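PDB 3EZF: ParA from Salmonella enterica subsp. enterica serovar Newport str. SL317, which probably acts as a P-loop ATPase of plasmid partition and, in its ADP-bound state, as a DNA-binding transcriptional regulator through a winged helix-turn-helix domain. Local coordinates for residues F74-K77 with V82-Y85; R57-Q62 with A97-P102. All coordinates share one frame; numbering follows the deposited sequence.

How the contacts relate
Both contacts lie in the winged helix-turn-helix domain, on the same side of the chain's centre, with their own centres 19 Å apart and nearest atoms about 7 Å apart. Each is a surface contact, and helix 57-69 serves both: its first turns form one side of contact 2, while residues further along it, I64 and E68, receive F74 and Y85 of contact 1. Contact 1 joins two arms of one loop, four residues intervening, through apolar carbons and a weak backbone hydrogen bond. Contact 2 bridges 34 residues, bringing helix 57-69 to the end of helix 89-98, and is made of two arginines that share a sulfate, with I59 packed against their guanidinium faces.

Contact 1: residues F74-K77 with V82-Y85; sequences FNKK and VEQY
The loop between helix 57-69 and strand 87-88, probably the wing of the winged helix-turn-helix domain, brings segments 74-77 and 82-85 together; the CA atoms of K76 and Y85 are 4.2 Å apart. Neither segment is regular strand, and their end-to-end directions differ by 135°, so they run only roughly antiparallel. The backbone link between them is a weak hydrogen bond from Q84 N to K77 O, 3.1 Å long and bent to 130° at the hydrogen. Beside it, K77 CB and Q84 CB meet at 3.7 Å.

Although the CB of Y85 points away from the other segment, a chi1 of -116°, off the usual staggered values, turns its ring back toward 74-77. K76 lies alongside it, pointing the same way, with CG 4.0 Å from Y85 CD2. The ring is anchored at its far end by a hydrogen bond between Y85 OH and E68, and both it and F74 touch I64, which seats the base of this loop on helix 57-69. Among the exposed residues, K76 CB packs against E83 CG, while the charged ends stay apart, K76 NZ lying 5.8 Å from E83 OE2. At the buried end, F74 CB reaches the edge of the tyrosine ring in its plane, 3.6 Å from Y85 CE2.

Contact 2: residues R57-Q62 with A97-P102; sequences RRIVDQ and AHRKIP. Unlike the reference sequence in segment 57-62: D61 (reference Glu). With SO4 (sulfate ion), chain H.
Oxygen O3 of a bound sulfate is gripped by both terminal nitrogens of R99, with NH1 at 3.0 Å and NH2 at 3.1 Å from it. This fork lies at the edge of the R99 guanidinium. R58 holds two other oxygens of the same ion: R58 NH1 donates to O4 over 2.7 Å, and R58 NH2 donates to O1. The sulfate therefore joins the first turn of helix 57-69, through R58, to R99, the residue at which the chain leaves helix 89-98.

The two arginine side chains cross at about a right angle, their guanidinium planes 51° apart, with R58 NH2 and R99 NH2 3.2 Å from each other. From helix 57-69, I59 reaches both arginines: its CG2 sits over one face of the R99 guanidinium, offset toward the rim, and its CD1 lies over a face of the R58 group. CG2 gets there because chi1 of -51° sets it anti to the backbone N. R58 is also steadied within its own helix, since its NH2 donates to Q62 OE1 over 3.0 Å. That donor stands 39° out of the amide's carbonyl plane, yet Q62 OE1 is nearly in the guanidinium plane. Q62 NE2 in turn bonds to E66.

The anion, probably from the crystallisation liquor, would offset the two positive charges, and their pairing around it is consistent with an anion site; in a DNA-binding domain such a site could perhaps receive a phosphate, though no DNA is present here.

Contact 1: residues F74-K77 with V82-Y85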
ATOM      1  N   PHE A  74     -32.628  29.794   9.185  1.00 57.94           N
ATOM      2  CA  PHE A  74     -32.308  28.775   8.210  1.00 56.43           C
ATOM      3  C   PHE A  74     -31.516  29.431   7.077  1.00 55.53           C
ATOM      4  O   PHE A  74     -31.617  30.639   6.839  1.00 50.90           O
ATOM      5  CB  PHE A  74     -33.590  28.125   7.673  1.00 57.07           C
ATOM      6  CG  PHE A  74     -34.379  27.388   8.718  1.00 53.56           C
ATOM      7  CD1 PHE A  74     -34.099  26.061   9.014  1.00 54.04           C
ATOM      8  CD2 PHE A  74     -35.382  28.035   9.432  1.00 54.49           C
ATOM      9  CE1 PHE A  74     -34.804  25.398  10.008  1.00 56.11           C
ATOM     10  CE2 PHE A  74     -36.092  27.384  10.426  1.00 51.69           C
ATOM     11  CZ  PHE A  74     -35.806  26.064  10.716  1.00 56.30           C
ATOM     12  N   ASN A  75     -30.717  28.619   6.399  1.00 54.58           N
ATOM     13  CA  ASN A  75     -29.888  29.056   5.287  1.00 58.38           C
ATOM     14  C   ASN A  75     -30.783  29.328   4.065  1.00 62.20           C
ATOM     15  O   ASN A  75     -31.759  28.610   3.837  1.00 63.15           O
ATOM     16  CB  ASN A  75     -28.869  27.945   4.998  1.00 52.77           C
ATOM     17  CG  ASN A  75     -27.771  28.380   4.082  1.00 49.89           C
ATOM     18  OD1 ASN A  75     -27.076  29.347   4.356  1.00 50.82           O
ATOM     19  ND2 ASN A  75     -27.599  27.662   2.985  1.00 52.27           N
ATOM     20  N   LYS A  76     -30.467  30.369   3.294  1.00 66.95           N
ATOM     21  CA  LYS A  76     -31.256  30.703   2.104  1.00 70.65           C
ATOM     22  C   LYS A  76     -30.383  31.124   0.925  1.00 69.37           C
ATOM     23  O   LYS A  76     -29.419  31.869   1.090  1.00 72.37           O
ATOM     24  CB  LYS A  76     -32.265  31.823   2.403  1.00 69.01           C
ATOM     25  CG  LYS A  76     -33.317  31.465   3.434  1.00 72.80           C
ATOM     26  CD  LYS A  76     -32.896  31.906   4.817  1.00 80.60           C
ATOM     27  CE  LYS A  76     -32.771  33.434   4.890  1.00 89.03           C
ATOM     28  NZ  LYS A  76     -32.336  33.954   6.234  1.00 87.54           N
ATOM     29  N   LYS A  77     -30.738  30.645  -0.263  1.00 70.14           N
ATOM     30  CA  LYS A  77     -30.011  30.959  -1.492  1.00 69.39           C
ATOM     31  C   LYS A  77     -30.508  32.223  -2.166  1.00 72.36           C
ATOM     32  O   LYS A  77     -31.640  32.662  -1.978  1.00 73.72           O
ATOM     33  CB  LYS A  77     -30.154  29.847  -2.520  1.00 68.75           C
ATOM     34  CG  LYS A  77     -29.307  28.626  -2.328  1.00 66.81           C
ATOM     35  CD  LYS A  77     -29.616  27.665  -3.467  1.00 70.18           C
ATOM     36  CE  LYS A  77     -28.739  26.425  -3.434  1.00 74.67           C
ATOM     37  NZ  LYS A  77     -27.303  26.736  -3.660  1.00 72.33           N
ATOM     38  N   VAL A  82     -35.040  36.618  -5.921  1.00 97.81           N
ATOM     39  CA  VAL A  82     -35.913  36.423  -4.759  1.00 94.83           C
ATOM     40  C   VAL A  82     -35.098  35.680  -3.625  1.00 93.03           C
ATOM     41  O   VAL A  82     -33.890  35.392  -3.895  1.00 92.15           O
ATOM     42  CB  VAL A  82     -37.024  35.549  -5.476  1.00 96.01           C
ATOM     43  CG1 VAL A  82     -36.477  34.146  -5.717  1.00 95.43           C
ATOM     44  CG2 VAL A  82     -38.366  35.605  -4.909  1.00 96.68           C
ATOM     45  N   GLU A  83     -35.763  35.298  -2.512  1.00 91.97           N
ATOM     46  CA  GLU A  83     -35.002  34.543  -1.408  1.00 89.66           C
ATOM     47  C   GLU A  83     -35.465  33.078  -1.579  1.00 88.45           C
ATOM     48  O   GLU A  83     -36.619  32.860  -1.946  1.00 93.21           O
ATOM     49  CB  GLU A  83     -35.367  34.891   0.085  1.00 89.11           C
ATOM     50  CG  GLU A  83     -34.262  34.658   1.145  1.00 87.60           C
ATOM     51  CD  GLU A  83     -33.091  35.559   0.877  1.00 91.48           C
ATOM     52  OE1 GLU A  83     -33.249  36.802   0.955  1.00 90.72           O
ATOM     53  OE2 GLU A  83     -32.014  35.027   0.556  1.00 94.18           O
ATOM     54  N   GLN A  84     -34.636  32.085  -1.244  1.00 83.54           N
ATOM     55  CA  GLN A  84     -34.965  30.647  -1.389  1.00 75.67           C
ATOM     56  C   GLN A  84     -35.242  29.952  -0.049  1.00 75.21           C
ATOM     57  O   GLN A  84     -36.166  30.327   0.677  1.00 78.48           O
ATOM     58  CB  GLN A  84     -33.793  29.948  -2.057  1.00 74.32           C
ATOM     59  CG  GLN A  84     -33.894  29.864  -3.542  1.00 71.40           C
ATOM     60  CD  GLN A  84     -35.003  28.947  -3.959  1.00 67.03           C
ATOM     61  OE1 GLN A  84     -35.423  28.103  -3.179  1.00 67.21           O
ATOM     62  NE2 GLN A  84     -35.481  29.091  -5.193  1.00 66.08           N
ATOM     63  N   TYR A  85     -34.422  28.951   0.266  1.00 66.25           N
ATOM     64  CA  TYR A  85     -34.521  28.162   1.494  1.00 57.68           C
ATOM     65  C   TYR A  85     -33.701  26.927   1.214  1.00 56.32           C
ATOM     66  O   TYR A  85     -34.188  25.982   0.604  1.00 56.45           O
ATOM     67  CB  TYR A  85     -35.961  27.738   1.788  1.00 53.29           C
ATOM     68  CG  TYR A  85     -36.527  28.324   3.067  1.00 52.68           C
ATOM     69  CD1 TYR A  85     -37.813  28.866   3.096  1.00 54.08           C
ATOM     70  CD2 TYR A  85     -35.769  28.371   4.235  1.00 50.65           C
ATOM     71  CE1 TYR A  85     -38.323  29.447   4.244  1.00 51.52           C
ATOM     72  CE2 TYR A  85     -36.270  28.946   5.390  1.00 49.59           C
ATOM     73  CZ  TYR A  85     -37.551  29.491   5.388  1.00 52.57           C
ATOM     74  OH  TYR A  85     -38.060  30.121   6.505  1.00 50.55           O
TER

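Contact 2: residues R57-Q62 with A97-P102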
ATOM      1  N   ARG A  57     -44.132  17.697   3.865  1.00 51.07           N
ATOM      2  CA  ARG A  57     -44.203  19.129   3.601  1.00 52.53           C
ATOM      3  C   ARG A  57     -44.975  19.885   4.687  1.00 53.16           C
ATOM      4  O   ARG A  57     -44.792  21.087   4.858  1.00 54.48           O
ATOM      5  CB  ARG A  57     -44.823  19.392   2.223  1.00 50.97           C
ATOM      6  CG  ARG A  57     -43.990  18.863   1.044  1.00 52.53           C
ATOM      7  CD  ARG A  57     -44.378  19.542  -0.273  1.00 49.01           C
ATOM      8  NE  ARG A  57     -43.609  19.056  -1.421  1.00 53.30           N
ATOM      9  CZ  ARG A  57     -43.764  19.501  -2.669  1.00 54.46           C
ATOM     10  NH1 ARG A  57     -44.655  20.444  -2.930  1.00 53.30           N
ATOM     11  NH2 ARG A  57     -43.035  19.008  -3.665  1.00 58.82           N
ATOM     12  N   ARG A  58     -45.827  19.180   5.429  1.00 57.35           N
ATOM     13  CA  ARG A  58     -46.605  19.808   6.494  1.00 54.08           C
ATOM     14  C   ARG A  58     -45.732  19.918   7.734  1.00 55.32           C
ATOM     15  O   ARG A  58     -45.744  20.949   8.408  1.00 53.97           O
ATOM     16  CB  ARG A  58     -47.863  18.983   6.797  1.00 52.54           C
ATOM     17  CG  ARG A  58     -48.860  19.639   7.754  1.00 58.08           C
ATOM     18  CD  ARG A  58     -48.530  19.379   9.215  1.00 61.43           C
ATOM     19  NE  ARG A  58     -48.658  17.963   9.564  1.00 68.39           N
ATOM     20  CZ  ARG A  58     -48.324  17.442  10.745  1.00 68.12           C
ATOM     21  NH1 ARG A  58     -48.479  16.141  10.969  1.00 68.97           N
ATOM     22  NH2 ARG A  58     -47.823  18.219  11.699  1.00 67.75           N
ATOM     23  N   ILE A  59     -44.969  18.858   8.021  1.00 55.12           N
ATOM     24  CA  ILE A  59     -44.078  18.833   9.188  1.00 54.32           C
ATOM     25  C   ILE A  59     -43.032  19.944   9.070  1.00 54.29           C
ATOM     26  O   ILE A  59     -42.880  20.774   9.970  1.00 53.79           O
ATOM     27  CB  ILE A  59     -43.290  17.507   9.292  1.00 54.59           C
ATOM     28  CG1 ILE A  59     -44.231  16.301   9.198  1.00 50.72           C
ATOM     29  CG2 ILE A  59     -42.460  17.506  10.578  1.00 50.75           C
ATOM     30  CD1 ILE A  59     -45.038  16.038  10.413  1.00 51.89           C
ATOM     31  N   VAL A  60     -42.309  19.933   7.955  1.00 50.53           N
ATOM     32  CA  VAL A  60     -41.267  20.910   7.679  1.00 50.57           C
ATOM     33  C   VAL A  60     -41.753  22.344   7.779  1.00 51.35           C
ATOM     34  O   VAL A  60     -41.233  23.131   8.562  1.00 48.58           O
ATOM     35  CB  VAL A  60     -40.679  20.678   6.271  1.00 51.78           C
ATOM     36  CG1 VAL A  60     -39.843  21.866   5.846  1.00 49.52           C
ATOM     37  CG2 VAL A  60     -39.841  19.397   6.267  1.00 46.93           C
ATOM     38  N   ASP A  61     -42.746  22.680   6.969  1.00 58.78           N
ATOM     39  CA  ASP A  61     -43.309  24.023   6.952  1.00 61.61           C
ATOM     40  C   ASP A  61     -43.742  24.471   8.351  1.00 60.78           C
ATOM     41  O   ASP A  61     -43.706  25.656   8.676  1.00 59.93           O
ATOM     42  CB  ASP A  61     -44.501  24.054   5.998  1.00 68.94           C
ATOM     43  CG  ASP A  61     -45.128  25.432   5.882  1.00 78.05           C
ATOM     44  OD1 ASP A  61     -45.576  25.982   6.912  1.00 84.10           O
ATOM     45  OD2 ASP A  61     -45.182  25.968   4.756  1.00 83.17           O
ATOM     46  N   GLN A  62     -44.151  23.514   9.173  1.00 59.45           N
ATOM     47  CA  GLN A  62     -44.596  23.798  10.524  1.00 55.15           C
ATOM     48  C   GLN A  62     -43.394  23.886  11.439  1.00 52.64           C
ATOM     49  O   GLN A  62     -43.346  24.719  12.332  1.00 54.70           O
ATOM     50  CB  GLN A  62     -45.527  22.693  10.998  1.00 61.46           C
ATOM     51  CG  GLN A  62     -46.227  22.977  12.302  1.00 67.99           C
ATOM     52  CD  GLN A  62     -46.963  21.753  12.817  1.00 74.76           C
ATOM     53  OE1 GLN A  62     -47.795  21.172  12.114  1.00 77.96           O
ATOM     54  NE2 GLN A  62     -46.659  21.349  14.048  1.00 76.78           N
ATOM     55  N   ALA A  97     -34.667  17.504  15.567  1.00 47.38           N
ATOM     56  CA  ALA A  97     -34.509  17.664  17.006  1.00 49.80           C
ATOM     57  C   ALA A  97     -35.719  18.402  17.559  1.00 53.15           C
ATOM     58  O   ALA A  97     -36.235  18.074  18.634  1.00 53.47           O
ATOM     59  CB  ALA A  97     -33.229  18.424  17.316  1.00 46.59           C
ATOM     60  N   HIS A  98     -36.180  19.401  16.819  1.00 52.63           N
ATOM     61  CA  HIS A  98     -37.339  20.153  17.246  1.00 53.85           C
ATOM     62  C   HIS A  98     -38.537  19.202  17.262  1.00 56.86           C
ATOM     63  O   HIS A  98     -39.376  19.258  18.150  1.00 59.28           O
ATOM     64  CB  HIS A  98     -37.580  21.296  16.281  1.00 55.14           C
ATOM     65  CG  HIS A  98     -38.783  22.109  16.611  1.00 58.34           C
ATOM     66  ND1 HIS A  98     -39.609  22.634  15.638  1.00 62.63           N
ATOM     67  CD2 HIS A  98     -39.323  22.469  17.796  1.00 57.26           C
ATOM     68  CE1 HIS A  98     -40.608  23.273  16.214  1.00 61.36           C
ATOM     69  NE2 HIS A  98     -40.460  23.189  17.522  1.00 60.57           N
ATOM     70  N   ARG A  99     -38.596  18.313  16.277  1.00 59.75           N
ATOM     71  CA  ARG A  99     -39.671  17.330  16.167  1.00 59.68           C
ATOM     72  C   ARG A  99     -39.496  16.235  17.215  1.00 60.71           C
ATOM     73  O   ARG A  99     -40.155  15.188  17.169  1.00 60.18           O
ATOM     74  CB  ARG A  99     -39.652  16.711  14.766  1.00 62.16           C
ATOM     75  CG  ARG A  99     -40.932  16.906  13.987  1.00 64.82           C
ATOM     76  CD  ARG A  99     -41.422  18.339  14.140  1.00 68.03           C
ATOM     77  NE  ARG A  99     -42.729  18.573  13.532  1.00 69.64           N
ATOM     78  CZ  ARG A  99     -43.776  17.765  13.662  1.00 69.32           C
ATOM     79  NH1 ARG A  99     -43.687  16.650  14.378  1.00 60.02           N
ATOM     80  NH2 ARG A  99     -44.925  18.081  13.075  1.00 70.99           N
ATOM     81  N   LYS A 100     -38.590  16.487  18.151  1.00 61.27           N
ATOM     82  CA  LYS A 100     -38.275  15.552  19.225  1.00 64.60           C
ATOM     83  C   LYS A 100     -38.061  14.103  18.790  1.00 65.44           C
ATOM     84  O   LYS A 100     -38.539  13.181  19.450  1.00 67.27           O
ATOM     85  CB  LYS A 100     -39.343  15.616  20.321  1.00 62.66           C
ATOM     86  CG  LYS A 100     -39.118  16.766  21.295  1.00 62.69           C
ATOM     87  CD  LYS A 100     -39.998  16.670  22.527  1.00 65.22           C
ATOM     88  CE  LYS A 100     -41.441  17.071  22.250  1.00 65.78           C
ATOM     89  NZ  LYS A 100     -42.259  16.995  23.510  1.00 66.12           N
ATOM     90  N   ILE A 101     -37.338  13.910  17.686  1.00 64.81           N
ATOM     91  CA  ILE A 101     -37.043  12.566  17.187  1.00 63.97           C
ATOM     92  C   ILE A 101     -35.675  12.171  17.734  1.00 62.93           C
ATOM     93  O   ILE A 101     -34.653  12.769  17.384  1.00 67.28           O
ATOM     94  CB  ILE A 101     -37.003  12.531  15.653  1.00 63.12           C
ATOM     95  CG1 ILE A 101     -38.375  12.901  15.097  1.00 61.22           C
ATOM     96  CG2 ILE A 101     -36.596  11.153  15.175  1.00 62.53           C
ATOM     97  CD1 ILE A 101     -38.365  13.191  13.620  1.00 59.27           C
ATOM     98  N   PRO A 102     -35.635  11.143  18.587  1.00 60.99           N
ATOM     99  CA  PRO A 102     -34.378  10.679  19.189  1.00 58.27           C
ATOM    100  C   PRO A 102     -33.193  10.522  18.240  1.00 56.72           C
ATOM    101  O   PRO A 102     -33.339  10.015  17.123  1.00 60.96           O
ATOM    102  CB  PRO A 102     -34.778   9.358  19.854  1.00 56.61           C
ATOM    103  CG  PRO A 102     -35.896   8.873  18.987  1.00 58.19           C
ATOM    104  CD  PRO A 102     -36.696  10.137  18.760  1.00 59.42           C
TER
HETATM  105  S   SO4 H 896     -47.909  15.743  14.513  1.00126.02           S
HETATM  106  O1  SO4 H 896     -48.236  17.169  14.722  1.00124.40           O
HETATM  107  O2  SO4 H 896     -48.078  15.006  15.781  1.00126.92           O
HETATM  108  O3  SO4 H 896     -46.511  15.630  14.055  1.00125.66           O
HETATM  109  O4  SO4 H 896     -48.805  15.164  13.494  1.00125.69           O